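Local atomic coordinates of geranyltranstransferase (Staphylococcus aureus, PDB entry 1RTR), a protein that probably catalyses the condensation of isopentenyl diphosphate with geranyl diphosphate to form farnesyl diphosphate, a branch-point precursor in isoprenoid biosynthesis. Residues A[2-6]-A[7-11]; A[193-196]-A[197-201]. One frame throughout, in Å; residues are numbered along the deposited sequence.

Contact 1: A[2-6]-A[7-11]; sequences TNLPM and NKLID
Ile10 N bonds to Met6 O at 3.0 Å with an N-H...O angle of 177°, the first good i to i+4 bond of a helix whose N-cap is Pro5. One residue earlier the grip is looser: Pro5 O is shared weakly between Lys8 N and Leu9 N, the latter at 3.3 Å, as at a loosely wound first turn. Leu9 N is itself shared, since it also bonds weakly to Met6 O. Pro5 has no side-chain acceptor with which to cap the first N-H groups, and its carbonyl simply enters these first, weak helical bonds. Its CB points toward the helix and lies 4.1 Å from Lys8 CB and 4.2 Å from Asn7 OD1. The Lys8 chain bends at chi2 and beyond, carrying its ammonium away from residues 2-6. Met6 and Ile10 form an apolar pair one turn apart. With Met6 CG anti to the backbone N (chi1 180°), CG touches Ile10 CD1 at 4.0 Å, the two chains crossing at a slant; the bend at chi2 (118°) then takes SD on, away from Ile10. Ile10 CG1 passes 3.3 Å from Met6 O, packing beside the carbonyl that its own N-H engages. Leu9 points back toward the incoming chain and sets CD1 4.2 Å from Leu4 CB. Leu9 is the buried member of this turn: it packs on Leu51 and Leu52 of helix 45-56, and on Tyr61, which Leu4 also touches. Met6 rests on Val48, so the start of helix 6-18 lies against helix 45-56.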
ATOM      1  N   THR A   2     -24.822  22.610   0.357  1.00 90.90           N
ATOM      2  CA  THR A   2     -23.976  23.768  -0.060  1.00 91.04           C
ATOM      3  C   THR A   2     -23.794  23.795  -1.570  1.00 91.16           C
ATOM      4  O   THR A   2     -23.888  22.760  -2.234  1.00 90.99           O
ATOM      5  CB  THR A   2     -22.596  23.723   0.648  1.00 90.90           C
ATOM      6  OG1 THR A   2     -22.788  23.694   2.062  1.00 91.03           O
ATOM      7  CG2 THR A   2     -21.815  25.016   0.453  1.00 91.07           C
ATOM      8  N   ASN A   3     -23.541  24.993  -2.097  1.00 91.52           N
ATOM      9  CA  ASN A   3     -23.268  25.191  -3.515  1.00 91.86           C
ATOM     10  C   ASN A   3     -21.783  25.004  -3.828  1.00 91.87           C
ATOM     11  O   ASN A   3     -20.953  25.844  -3.467  1.00 92.15           O
ATOM     12  CB  ASN A   3     -23.745  26.578  -3.958  1.00 92.06           C
ATOM     13  CG  ASN A   3     -23.547  26.816  -5.444  1.00 93.02           C
ATOM     14  OD1 ASN A   3     -22.578  27.459  -5.858  1.00 93.63           O
ATOM     15  ND2 ASN A   3     -24.463  26.293  -6.259  1.00 94.03           N
ATOM     16  N   LEU A   4     -21.452  23.894  -4.484  1.00 91.68           N
ATOM     17  CA  LEU A   4     -20.069  23.599  -4.860  1.00 91.38           C
ATOM     18  C   LEU A   4     -19.985  23.172  -6.323  1.00 91.33           C
ATOM     19  O   LEU A   4     -20.171  21.987  -6.640  1.00 91.38           O
ATOM     20  CB  LEU A   4     -19.454  22.509  -3.966  1.00 91.30           C
ATOM     21  CG  LEU A   4     -19.685  22.481  -2.455  1.00 90.92           C
ATOM     22  CD1 LEU A   4     -19.183  21.168  -1.890  1.00 90.94           C
ATOM     23  CD2 LEU A   4     -19.010  23.653  -1.763  1.00 90.93           C
ATOM     24  N   PRO A   5     -19.716  24.134  -7.212  1.00 91.17           N
ATOM     25  CA  PRO A   5     -19.507  23.830  -8.631  1.00 91.01           C
ATOM     26  C   PRO A   5     -18.468  22.722  -8.769  1.00 90.85           C
ATOM     27  O   PRO A   5     -17.463  22.735  -8.050  1.00 90.89           O
ATOM     28  CB  PRO A   5     -18.967  25.148  -9.198  1.00 91.03           C
ATOM     29  CG  PRO A   5     -19.517  26.204  -8.295  1.00 91.05           C
ATOM     30  CD  PRO A   5     -19.595  25.579  -6.935  1.00 91.21           C
ATOM     31  N   MET A   6     -18.729  21.769  -9.659  1.00 90.50           N
ATOM     32  CA  MET A   6     -17.837  20.633  -9.859  1.00 90.08           C
ATOM     33  C   MET A   6     -16.432  21.085 -10.244  1.00 89.52           C
ATOM     34  O   MET A   6     -15.450  20.601  -9.674  1.00 89.55           O
ATOM     35  CB  MET A   6     -18.404  19.667 -10.906  1.00 90.29           C
ATOM     36  CG  MET A   6     -17.527  18.451 -11.172  1.00 90.90           C
ATOM     37  SD  MET A   6     -18.330  16.894 -10.755  1.00 92.95           S
ATOM     38  CE  MET A   6     -17.448  15.754 -11.905  1.00 92.07           C
ATOM     39  N   ASN A   7     -16.337  22.014 -11.194  1.00 88.69           N
ATOM     40  CA  ASN A   7     -15.035  22.501 -11.654  1.00 88.09           C
ATOM     41  C   ASN A   7     -14.224  23.221 -10.572  1.00 87.21           C
ATOM     42  O   ASN A   7     -12.996  23.270 -10.651  1.00 87.21           O
ATOM     43  CB  ASN A   7     -15.182  23.396 -12.880  1.00 88.25           C
ATOM     44  CG  ASN A   7     -16.223  24.457 -12.683  1.00 89.43           C
ATOM     45  OD1 ASN A   7     -17.398  24.237 -12.969  1.00 91.67           O
ATOM     46  ND2 ASN A   7     -15.810  25.613 -12.169  1.00 90.20           N
ATOM     47  N   LYS A   8     -14.903  23.772  -9.567  1.00 86.06           N
ATOM     48  CA  LYS A   8     -14.204  24.417  -8.460  1.00 84.99           C
ATOM     49  C   LYS A   8     -13.636  23.417  -7.450  1.00 83.75           C
ATOM     50  O   LYS A   8     -12.628  23.709  -6.793  1.00 83.85           O
ATOM     51  CB  LYS A   8     -15.084  25.464  -7.772  1.00 85.37           C
ATOM     52  CG  LYS A   8     -14.944  26.864  -8.374  1.00 86.60           C
ATOM     53  CD  LYS A   8     -13.810  27.645  -7.724  1.00 88.73           C
ATOM     54  CE  LYS A   8     -14.190  29.112  -7.528  1.00 89.69           C
ATOM     55  NZ  LYS A   8     -13.834  29.929  -8.724  1.00 90.02           N
ATOM     56  N   LEU A   9     -14.272  22.250  -7.325  1.00 81.84           N
ATOM     57  CA  LEU A   9     -13.714  21.157  -6.533  1.00 80.00           C
ATOM     58  C   LEU A   9     -12.526  20.499  -7.245  1.00 78.83           C
ATOM     59  O   LEU A   9     -11.473  20.302  -6.641  1.00 78.59           O
ATOM     60  CB  LEU A   9     -14.780  20.123  -6.191  1.00 79.93           C
ATOM     61  CG  LEU A   9     -15.541  20.351  -4.889  1.00 79.36           C
ATOM     62  CD1 LEU A   9     -16.763  19.479  -4.881  1.00 79.94           C
ATOM     63  CD2 LEU A   9     -14.686  20.058  -3.680  1.00 79.09           C
ATOM     64  N   ILE A  10     -12.703  20.179  -8.527  1.00 77.41           N
ATOM     65  CA  ILE A  10     -11.626  19.670  -9.376  1.00 76.22           C
ATOM     66  C   ILE A  10     -10.372  20.538  -9.255  1.00 75.65           C
ATOM     67  O   ILE A  10      -9.262  20.016  -9.155  1.00 75.73           O
ATOM     68  CB  ILE A  10     -12.085  19.587 -10.858  1.00 76.13           C
ATOM     69  CG1 ILE A  10     -13.201  18.551 -11.024  1.00 76.20           C
ATOM     70  CG2 ILE A  10     -10.911  19.265 -11.785  1.00 75.98           C
ATOM     71  CD1 ILE A  10     -13.692  18.358 -12.465  1.00 75.08           C
ATOM     72  N   ASP A  11     -10.566  21.857  -9.260  1.00 74.79           N
ATOM     73  CA  ASP A  11      -9.474  22.823  -9.154  1.00 73.93           C
ATOM     74  C   ASP A  11      -8.756  22.706  -7.825  1.00 72.74           C
ATOM     75  O   ASP A  11      -7.526  22.662  -7.785  1.00 72.68           O
ATOM     76  CB  ASP A  11      -9.996  24.251  -9.318  1.00 74.44           C
ATOM     77  CG  ASP A  11     -10.253  24.618 -10.765  1.00 75.70           C
ATOM     78  OD1 ASP A  11     -10.937  25.641 -10.992  1.00 76.72           O
ATOM     79  OD2 ASP A  11      -9.824  23.940 -11.736  1.00 76.83           O
TER

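Contact 2: A[193-196]-A[197-201]. Unlike the reference sequence in segment 197-201: Thr198 (reference Ala).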
ATOM      1  N   ALA A 193     -18.939  11.500   8.339  1.00 53.11           N
ATOM      2  CA  ALA A 193     -20.175  12.183   8.734  1.00 53.94           C
ATOM      3  C   ALA A 193     -20.853  11.530   9.932  1.00 54.91           C
ATOM      4  O   ALA A 193     -21.679  12.146  10.602  1.00 55.20           O
ATOM      5  CB  ALA A 193     -21.135  12.264   7.568  1.00 53.72           C
ATOM      6  N   ASN A 194     -20.515  10.273  10.204  1.00 56.22           N
ATOM      7  CA  ASN A 194     -21.134   9.553  11.317  1.00 57.12           C
ATOM      8  C   ASN A 194     -22.653   9.416  11.166  1.00 57.25           C
ATOM      9  O   ASN A 194     -23.397   9.512  12.139  1.00 57.05           O
ATOM     10  CB  ASN A 194     -20.772  10.223  12.649  1.00 57.16           C
ATOM     11  CG  ASN A 194     -21.181   9.402  13.844  1.00 58.42           C
ATOM     12  OD1 ASN A 194     -21.636   9.948  14.852  1.00 60.70           O
ATOM     13  ND2 ASN A 194     -21.045   8.082  13.738  1.00 58.91           N
ATOM     14  N   VAL A 195     -23.104   9.186   9.940  1.00 58.05           N
ATOM     15  CA  VAL A 195     -24.527   8.979   9.677  1.00 58.86           C
ATOM     16  C   VAL A 195     -25.025   7.608  10.157  1.00 59.72           C
ATOM     17  O   VAL A 195     -24.232   6.701  10.457  1.00 59.67           O
ATOM     18  CB  VAL A 195     -24.891   9.218   8.198  1.00 59.17           C
ATOM     19  CG1 VAL A 195     -24.757  10.697   7.863  1.00 59.26           C
ATOM     20  CG2 VAL A 195     -24.041   8.366   7.255  1.00 58.28           C
ATOM     21  N   ASP A 196     -26.346   7.481  10.261  1.00 60.42           N
ATOM     22  CA  ASP A 196     -26.956   6.286  10.841  1.00 60.96           C
ATOM     23  C   ASP A 196     -26.914   5.078   9.888  1.00 60.61           C
ATOM     24  O   ASP A 196     -26.812   5.234   8.663  1.00 60.02           O
ATOM     25  CB  ASP A 196     -28.377   6.596  11.357  1.00 61.25           C
ATOM     26  CG  ASP A 196     -29.413   6.687  10.242  1.00 63.62           C
ATOM     27  OD1 ASP A 196     -29.142   7.313   9.188  1.00 63.40           O
ATOM     28  OD2 ASP A 196     -30.549   6.155  10.345  1.00 68.07           O
ATOM     29  N   ASP A 197     -26.983   3.883  10.478  1.00 60.86           N
ATOM     30  CA  ASP A 197     -26.912   2.606   9.748  1.00 60.62           C
ATOM     31  C   ASP A 197     -27.776   2.524   8.502  1.00 60.28           C
ATOM     32  O   ASP A 197     -27.295   2.127   7.436  1.00 60.28           O
ATOM     33  CB  ASP A 197     -27.225   1.442  10.682  1.00 60.80           C
ATOM     34  CG  ASP A 197     -26.132   1.216  11.701  1.00 60.97           C
ATOM     35  OD1 ASP A 197     -24.977   0.988  11.307  1.00 61.99           O
ATOM     36  OD2 ASP A 197     -26.318   1.265  12.925  1.00 63.65           O
ATOM     37  N   THR A 198     -29.035   2.932   8.616  1.00 60.11           N
ATOM     38  CA  THR A 198     -29.937   2.823   7.476  1.00 59.88           C
ATOM     39  C   THR A 198     -29.638   3.811   6.360  1.00 59.99           C
ATOM     40  O   THR A 198     -29.824   3.458   5.194  1.00 60.70           O
ATOM     41  CB  THR A 198     -31.477   2.709   7.877  1.00 60.06           C
ATOM     42  OG1 THR A 198     -32.278   3.609   7.101  1.00 60.06           O
ATOM     43  CG2 THR A 198     -31.744   3.092   9.334  1.00 59.88           C
ATOM     44  N   THR A 199     -29.145   5.015   6.685  1.00 59.90           N
ATOM     45  CA  THR A 199     -28.598   5.924   5.644  1.00 59.55           C
ATOM     46  C   THR A 199     -27.351   5.336   4.974  1.00 59.35           C
ATOM     47  O   THR A 199     -27.159   5.482   3.765  1.00 59.20           O
ATOM     48  CB  THR A 199     -28.270   7.342   6.205  1.00 59.70           C
ATOM     49  OG1 THR A 199     -29.451   7.934   6.762  1.00 59.96           O
ATOM     50  CG2 THR A 199     -27.896   8.319   5.074  1.00 58.96           C
ATOM     51  N   LYS A 200     -26.504   4.689   5.770  1.00 59.41           N
ATOM     52  CA  LYS A 200     -25.338   3.976   5.252  1.00 59.86           C
ATOM     53  C   LYS A 200     -25.723   2.898   4.233  1.00 60.27           C
ATOM     54  O   LYS A 200     -25.118   2.804   3.161  1.00 60.15           O
ATOM     55  CB  LYS A 200     -24.517   3.371   6.390  1.00 59.71           C
ATOM     56  CG  LYS A 200     -23.552   4.338   7.045  1.00 59.63           C
ATOM     57  CD  LYS A 200     -22.823   3.666   8.199  1.00 60.15           C
ATOM     58  CE  LYS A 200     -22.045   4.673   9.025  1.00 61.72           C
ATOM     59  NZ  LYS A 200     -21.310   4.012  10.142  1.00 61.95           N
ATOM     60  N   GLU A 201     -26.746   2.110   4.561  1.00 61.11           N
ATOM     61  CA  GLU A 201     -27.260   1.084   3.650  1.00 61.77           C
ATOM     62  C   GLU A 201     -27.647   1.644   2.298  1.00 61.40           C
ATOM     63  O   GLU A 201     -27.334   1.049   1.273  1.00 62.32           O
ATOM     64  CB  GLU A 201     -28.472   0.369   4.246  1.00 62.52           C
ATOM     65  CG  GLU A 201     -29.160  -0.587   3.267  1.00 65.17           C
ATOM     66  CD  GLU A 201     -30.252   0.059   2.408  1.00 68.34           C
ATOM     67  OE1 GLU A 201     -31.142   0.742   2.980  1.00 69.60           O
ATOM     68  OE2 GLU A 201     -30.224  -0.127   1.156  1.00 67.74           O
TER
HETATM   69  O   HOH W   1     -24.163   3.840  11.641  1.00 62.89           O
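Asp196 caps the helix that begins at Asp197, and its side chain can be followed outward from CB. CB lies 3.2 Å from Asp197 N, close to the chain as it turns into the helix. CG stands between the backbone N and the carbonyl carbon (chi1 77°), which swings the carboxylate over the first turn. There OD1 accepts two bonds from Thr199: a short one from OG1, 2.5 Å, met nearly along the C-O axis, and a weak one from the backbone N at 3.4 Å. The other oxygen, OD2, sits 3.4 Å from Thr198 CG2. Asp196 thus serves as the N-cap through a weak bond to Thr199 N backed by the hydroxyl, while its own carbonyl O receives Lys200 N at 3.0 Å and starts the helical bonding. The Lys200 chain, extended beyond CG, runs back across Val195: CG is 4.1 Å from Val195 CG2, and CE is 3.3 Å from Val195 O. A water donates to that carbonyl and, weakly, to Asp197 OD1, and accepts a weak bond from Lys200 NZ, bridging the loop to the helix. Upstream, Asn194, with positive phi, is the C-prime residue of a Schellman motif ending helix 179-193. Val195 and Lys200 both touch Ala190, packing the end of that helix against the start of helix 197-227, with Phe276 of the loop before helix 279-289 against Val195 and Thr199.

Overall arrangement
From the N terminus, the chain enters contact 1 at once: residues 2-6 run extended into helix 6-18, and hydrogen bonds from Thr2 to Asp55 and His280 tie the chain's beginning to the end of helix 45-56 and to helix 279-289 near the C terminus. Far along the sequence, contact 2 makes the short link between helix 179-193 and the long helix 197-227. Both are local helix starts, one at the chain's beginning and one at an interhelical turn of this mostly helical fold. They follow in series, neither nesting nor crossing. The centres of contact 1 and contact 2 are about 24 Å apart. Contacts 1 and 2 do not touch, their nearest atoms being about 13 Å apart.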